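Retinol dehydratase (Spodoptera frugiperda, PDB 1FMJ) converts retinol to anhydroretinol by dehydration, probably through a transient sulfated intermediate, using a sulfotransferase fold that binds the nucleotide adenosine-3'-5'-diphosphate. Local coordinates at residues S74-L82 with Y248-P256. Numbering follows the deposited sequence.
With HG (mercury (II) ion), chain C; A3P (adenosine-3'-5'-diphosphate), chain G.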
loop_
_atom_site.group_PDB
_atom_site.type_symbol
_atom_site.label_atom_id
_atom_site.label_comp_id
_atom_site.label_asym_id
_atom_site.label_seq_id
_atom_site.Cartn_x
_atom_site.Cartn_y
_atom_site.Cartn_z
ATOM N N SER A 74 -2.358 -0.031 -5.573
ATOM C CA SER A 74 -2.660 1.020 -6.531
ATOM C C SER A 74 -1.476 1.419 -7.392
ATOM O O SER A 74 -1.567 2.383 -8.151
ATOM C CB SER A 74 -3.173 2.258 -5.798
ATOM O OG SER A 74 -4.372 1.973 -5.109
ATOM N N GLY A 75 -0.365 0.701 -7.271
ATOM C CA GLY A 75 0.811 1.029 -8.069
ATOM C C GLY A 75 2.002 1.566 -7.289
ATOM O O GLY A 75 2.876 2.230 -7.844
ATOM N N THR A 76 2.055 1.263 -5.997
ATOM C CA THR A 76 3.143 1.742 -5.146
ATOM C C THR A 76 4.530 1.204 -5.527
ATOM O O THR A 76 5.501 1.962 -5.580
ATOM C CB THR A 76 2.881 1.378 -3.671
ATOM O OG1 THR A 76 1.496 1.574 -3.376
ATOM C CG2 THR A 76 3.710 2.250 -2.738
ATOM N N THR A 77 4.624 -0.096 -5.791
ATOM C CA THR A 77 5.916 -0.705 -6.119
ATOM C C THR A 77 6.580 -0.077 -7.336
ATOM O O THR A 77 7.766 0.247 -7.294
ATOM C CB THR A 77 5.781 -2.219 -6.347
ATOM O OG1 THR A 77 4.966 -2.784 -5.314
ATOM C CG2 THR A 77 7.156 -2.881 -6.302
ATOM N N MET A 78 5.818 0.090 -8.417
ATOM C CA MET A 78 6.322 0.701 -9.644
ATOM C C MET A 78 6.888 2.065 -9.320
ATOM O O MET A 78 8.026 2.389 -9.663
ATOM C CB MET A 78 5.195 0.927 -10.646
ATOM C CG MET A 78 4.448 -0.300 -11.054
ATOM S SD MET A 78 3.044 0.179 -12.022
ATOM C CE MET A 78 3.860 0.692 -13.545
ATOM N N THR A 79 6.053 2.870 -8.673
ATOM C CA THR A 79 6.409 4.227 -8.292
ATOM C C THR A 79 7.668 4.243 -7.437
ATOM O O THR A 79 8.550 5.076 -7.640
ATOM C CB THR A 79 5.265 4.892 -7.507
ATOM O OG1 THR A 79 4.055 4.804 -8.265
ATOM C CG2 THR A 79 5.580 6.364 -7.238
ATOM N N GLN A 80 7.757 3.326 -6.478
ATOM C CA GLN A 80 8.940 3.274 -5.619
ATOM C C GLN A 80 10.205 3.079 -6.440
ATOM O O GLN A 80 11.223 3.706 -6.178
ATOM C CB GLN A 80 8.837 2.133 -4.613
ATOM C CG GLN A 80 7.902 2.413 -3.466
ATOM C CD GLN A 80 7.793 1.246 -2.531
ATOM O OE1 GLN A 80 8.745 0.908 -1.834
ATOM N NE2 GLN A 80 6.628 0.615 -2.510
ATOM N N GLU A 81 10.134 2.198 -7.427
ATOM C CA GLU A 81 11.287 1.910 -8.268
ATOM C C GLU A 81 11.654 3.111 -9.115
ATOM O O GLU A 81 12.828 3.488 -9.187
ATOM C CB GLU A 81 11.007 0.703 -9.162
ATOM C CG GLU A 81 12.211 0.246 -9.986
ATOM C CD GLU A 81 13.299 -0.430 -9.159
ATOM O OE1 GLU A 81 14.282 -0.907 -9.763
ATOM O OE2 GLU A 81 13.177 -0.492 -7.917
ATOM N N LEU A 82 10.651 3.709 -9.757
ATOM C CA LEU A 82 10.882 4.882 -10.590
ATOM C C LEU A 82 11.523 5.986 -9.758
ATOM O O LEU A 82 12.563 6.536 -10.125
ATOM C CB LEU A 82 9.562 5.399 -11.170
ATOM C CG LEU A 82 8.859 4.519 -12.198
ATOM C CD1 LEU A 82 7.509 5.142 -12.573
ATOM C CD2 LEU A 82 9.744 4.366 -13.420
ATOM N N TYR A 248 -2.817 4.990 -11.553
ATOM C CA TYR A 248 -2.189 3.767 -12.035
ATOM C C TYR A 248 -2.479 3.526 -13.516
ATOM O O TYR A 248 -1.629 3.037 -14.255
ATOM C CB TYR A 248 -2.685 2.585 -11.210
ATOM C CG TYR A 248 -2.288 1.235 -11.760
ATOM C CD1 TYR A 248 -0.976 0.770 -11.661
ATOM C CD2 TYR A 248 -3.226 0.427 -12.388
ATOM C CE1 TYR A 248 -0.616 -0.479 -12.176
ATOM C CE2 TYR A 248 -2.878 -0.812 -12.902
ATOM C CZ TYR A 248 -1.580 -1.260 -12.793
ATOM O OH TYR A 248 -1.266 -2.502 -13.291
ATOM N N GLU A 249 -3.684 3.865 -13.943
ATOM C CA GLU A 249 -4.064 3.676 -15.331
ATOM C C GLU A 249 -3.151 4.452 -16.288
ATOM O O GLU A 249 -2.774 3.940 -17.347
ATOM C CB GLU A 249 -5.522 4.093 -15.541
ATOM C CG GLU A 249 -6.564 3.158 -14.915
ATOM C CD GLU A 249 -6.643 3.242 -13.397
ATOM O OE1 GLU A 249 -6.241 4.278 -12.825
ATOM O OE2 GLU A 249 -7.134 2.276 -12.774
ATOM N N ASP A 250 -2.786 5.676 -15.920
ATOM C CA ASP A 250 -1.925 6.474 -16.779
ATOM C C ASP A 250 -0.553 5.847 -16.991
ATOM O O ASP A 250 0.082 6.083 -18.016
ATOM C CB ASP A 250 -1.796 7.901 -16.240
ATOM C CG ASP A 250 -3.099 8.682 -16.371
ATOM O OD1 ASP A 250 -3.789 8.505 -17.400
ATOM O OD2 ASP A 250 -3.431 9.474 -15.465
ATOM N N TYR A 251 -0.108 5.042 -16.029
ATOM C CA TYR A 251 1.175 4.347 -16.133
ATOM C C TYR A 251 1.120 3.374 -17.312
ATOM O O TYR A 251 2.108 3.178 -18.017
ATOM C CB TYR A 251 1.454 3.535 -14.859
ATOM C CG TYR A 251 2.148 4.267 -13.723
ATOM C CD1 TYR A 251 2.168 3.718 -12.440
ATOM C CD2 TYR A 251 2.815 5.478 -13.931
ATOM C CE1 TYR A 251 2.828 4.347 -11.391
ATOM C CE2 TYR A 251 3.490 6.123 -12.875
ATOM C CZ TYR A 251 3.487 5.546 -11.611
ATOM O OH TYR A 251 4.137 6.152 -10.565
ATOM N N LEU A 252 -0.047 2.757 -17.498
ATOM C CA LEU A 252 -0.266 1.786 -18.564
ATOM C C LEU A 252 -0.551 2.443 -19.912
ATOM O O LEU A 252 -0.337 1.831 -20.963
ATOM C CB LEU A 252 -1.438 0.864 -18.203
ATOM C CG LEU A 252 -1.420 0.208 -16.820
ATOM C CD1 LEU A 252 -2.642 -0.690 -16.676
ATOM C CD2 LEU A 252 -0.140 -0.591 -16.643
ATOM N N LYS A 253 -1.047 3.676 -19.896
ATOM C CA LYS A 253 -1.334 4.348 -21.152
ATOM C C LYS A 253 -0.083 5.039 -21.696
ATOM O O LYS A 253 0.228 4.923 -22.884
ATOM C CB LYS A 253 -2.466 5.367 -20.988
ATOM C CG LYS A 253 -2.949 5.932 -22.324
ATOM C CD LYS A 253 -3.802 7.186 -22.168
ATOM C CE LYS A 253 -4.093 7.816 -23.529
ATOM N NZ LYS A 253 -4.685 9.177 -23.405
ATOM N N ASP A 254 0.643 5.741 -20.826
ATOM C CA ASP A 254 1.853 6.447 -21.246
ATOM C C ASP A 254 2.868 6.552 -20.103
ATOM O O ASP A 254 2.988 7.600 -19.467
ATOM C CB ASP A 254 1.485 7.855 -21.733
ATOM C CG ASP A 254 2.581 8.493 -22.565
ATOM O OD1 ASP A 254 3.768 8.181 -22.344
ATOM O OD2 ASP A 254 2.255 9.322 -23.438
ATOM N N LEU A 255 3.604 5.471 -19.855
ATOM C CA LEU A 255 4.595 5.459 -18.782
ATOM C C LEU A 255 5.678 6.510 -19.002
ATOM O O LEU A 255 6.087 7.186 -18.058
ATOM C CB LEU A 255 5.220 4.066 -18.640
ATOM C CG LEU A 255 6.063 3.842 -17.378
ATOM C CD1 LEU A 255 5.242 4.205 -16.136
ATOM C CD2 LEU A 255 6.513 2.388 -17.299
ATOM N N PRO A 256 6.164 6.660 -20.252
ATOM C CA PRO A 256 7.201 7.658 -20.544
ATOM C C PRO A 256 6.755 9.045 -20.090
ATOM O O PRO A 256 7.530 9.794 -19.498
ATOM C CB PRO A 256 7.344 7.569 -22.057
ATOM C CG PRO A 256 7.124 6.114 -22.311
ATOM C CD PRO A 256 5.916 5.815 -21.436
HETATM HG HG HG C . 1.454 9.409 -18.028
HETATM P P1 A3P G . -2.633 -6.395 -10.059
HETATM O O1P A3P G . -2.974 -7.185 -8.863
HETATM O O2P A3P G . -1.792 -7.169 -10.997
HETATM O O3P A3P G . -3.854 -5.943 -10.742
HETATM P P2 A3P G . 1.099 -2.001 -5.130
HETATM O O4P A3P G . 2.522 -1.962 -5.505
HETATM O O5P A3P G . 0.640 -0.670 -4.680
HETATM O O6P A3P G . 0.885 -3.027 -4.069
HETATM O "O5'" A3P G . 0.249 -2.407 -6.398
HETATM C "C5'" A3P G . 0.432 -3.650 -7.055
HETATM C "C4'" A3P G . -0.303 -3.675 -8.398
HETATM O "O4'" A3P G . 0.576 -3.087 -9.398
HETATM C "C3'" A3P G . -0.582 -5.098 -8.888
HETATM O "O3'" A3P G . -1.834 -5.096 -9.612
HETATM C "C2'" A3P G . 0.671 -5.385 -9.691
HETATM O "O2'" A3P G . 0.682 -6.537 -10.527
HETATM C "C1'" A3P G . 0.838 -4.059 -10.417
HETATM N N9 A3P G . 2.190 -3.876 -10.960
HETATM C C8 A3P G . 3.419 -4.062 -10.347
HETATM N N7 A3P G . 4.455 -3.811 -11.102
HETATM C C5 A3P G . 3.889 -3.428 -12.311
HETATM C C6 A3P G . 4.441 -3.017 -13.573
HETATM N N6 A3P G . 5.755 -2.930 -13.803
HETATM N N1 A3P G . 3.562 -2.692 -14.604
HETATM C C2 A3P G . 2.205 -2.766 -14.409
HETATM N N3 A3P G . 1.563 -3.143 -13.260
HETATM C C4 A3P G . 2.470 -3.462 -12.246
#
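Tyr248 meets the end of the phosphate-binding loop: its CB lies 3.3 Å from Ser74 O, a carbonyl buried without a hydrogen-bonding partner, and CD1 lies 4.0 Å from Gly75 CA. With CG anti to the backbone N (chi1 170°), the ring reaches past Gly75 to the adenine, where OH donates to A3P N3 at 2.9 Å, the acceptor lying in the ring plane. Gly75, at the N-cap of the helix, has a positive phi (112°), and its bare CA lies against the Tyr248 ring; its N and those of Thr76 and Thr77, with both threonine hydroxyls, grip the 5'-phosphate of A3P, as in the P-loop-like motif of sulfotransferases.

One turn on, Tyr251 donates from OH to Thr79 OG1 at 2.7 Å, an edge contact in the plane of its ring. Thr79 OG1 in turn donates to Gly75 O (2.9 Å), so two hydrogen bonds in series link the tyrosine to the first turn of the other helix. Between the two tyrosines runs Met78, a double Met-aromatic contact: SD sits at the edge of Tyr248 and obliquely to Tyr251, while the bend at chi3 brings CE to 3.6 Å from Tyr251 CD1. Its CG also packs against adenine C5. Leu252 CD2 touches the adenine at C2. After the helix, Asp254 O and Cys258 hold a mercury ion of the heavy-atom derivative, and Leu255 CD1 reaches Leu82 CD1.

Helices 76-87 and 248-253 follow strands 66-70 and 243-247 of the parallel sheet; Leu183 of the intervening strand 179-184 touches Thr79 and Tyr251, and Ile262 of helix 255-265 packs on Tyr251 and Leu82.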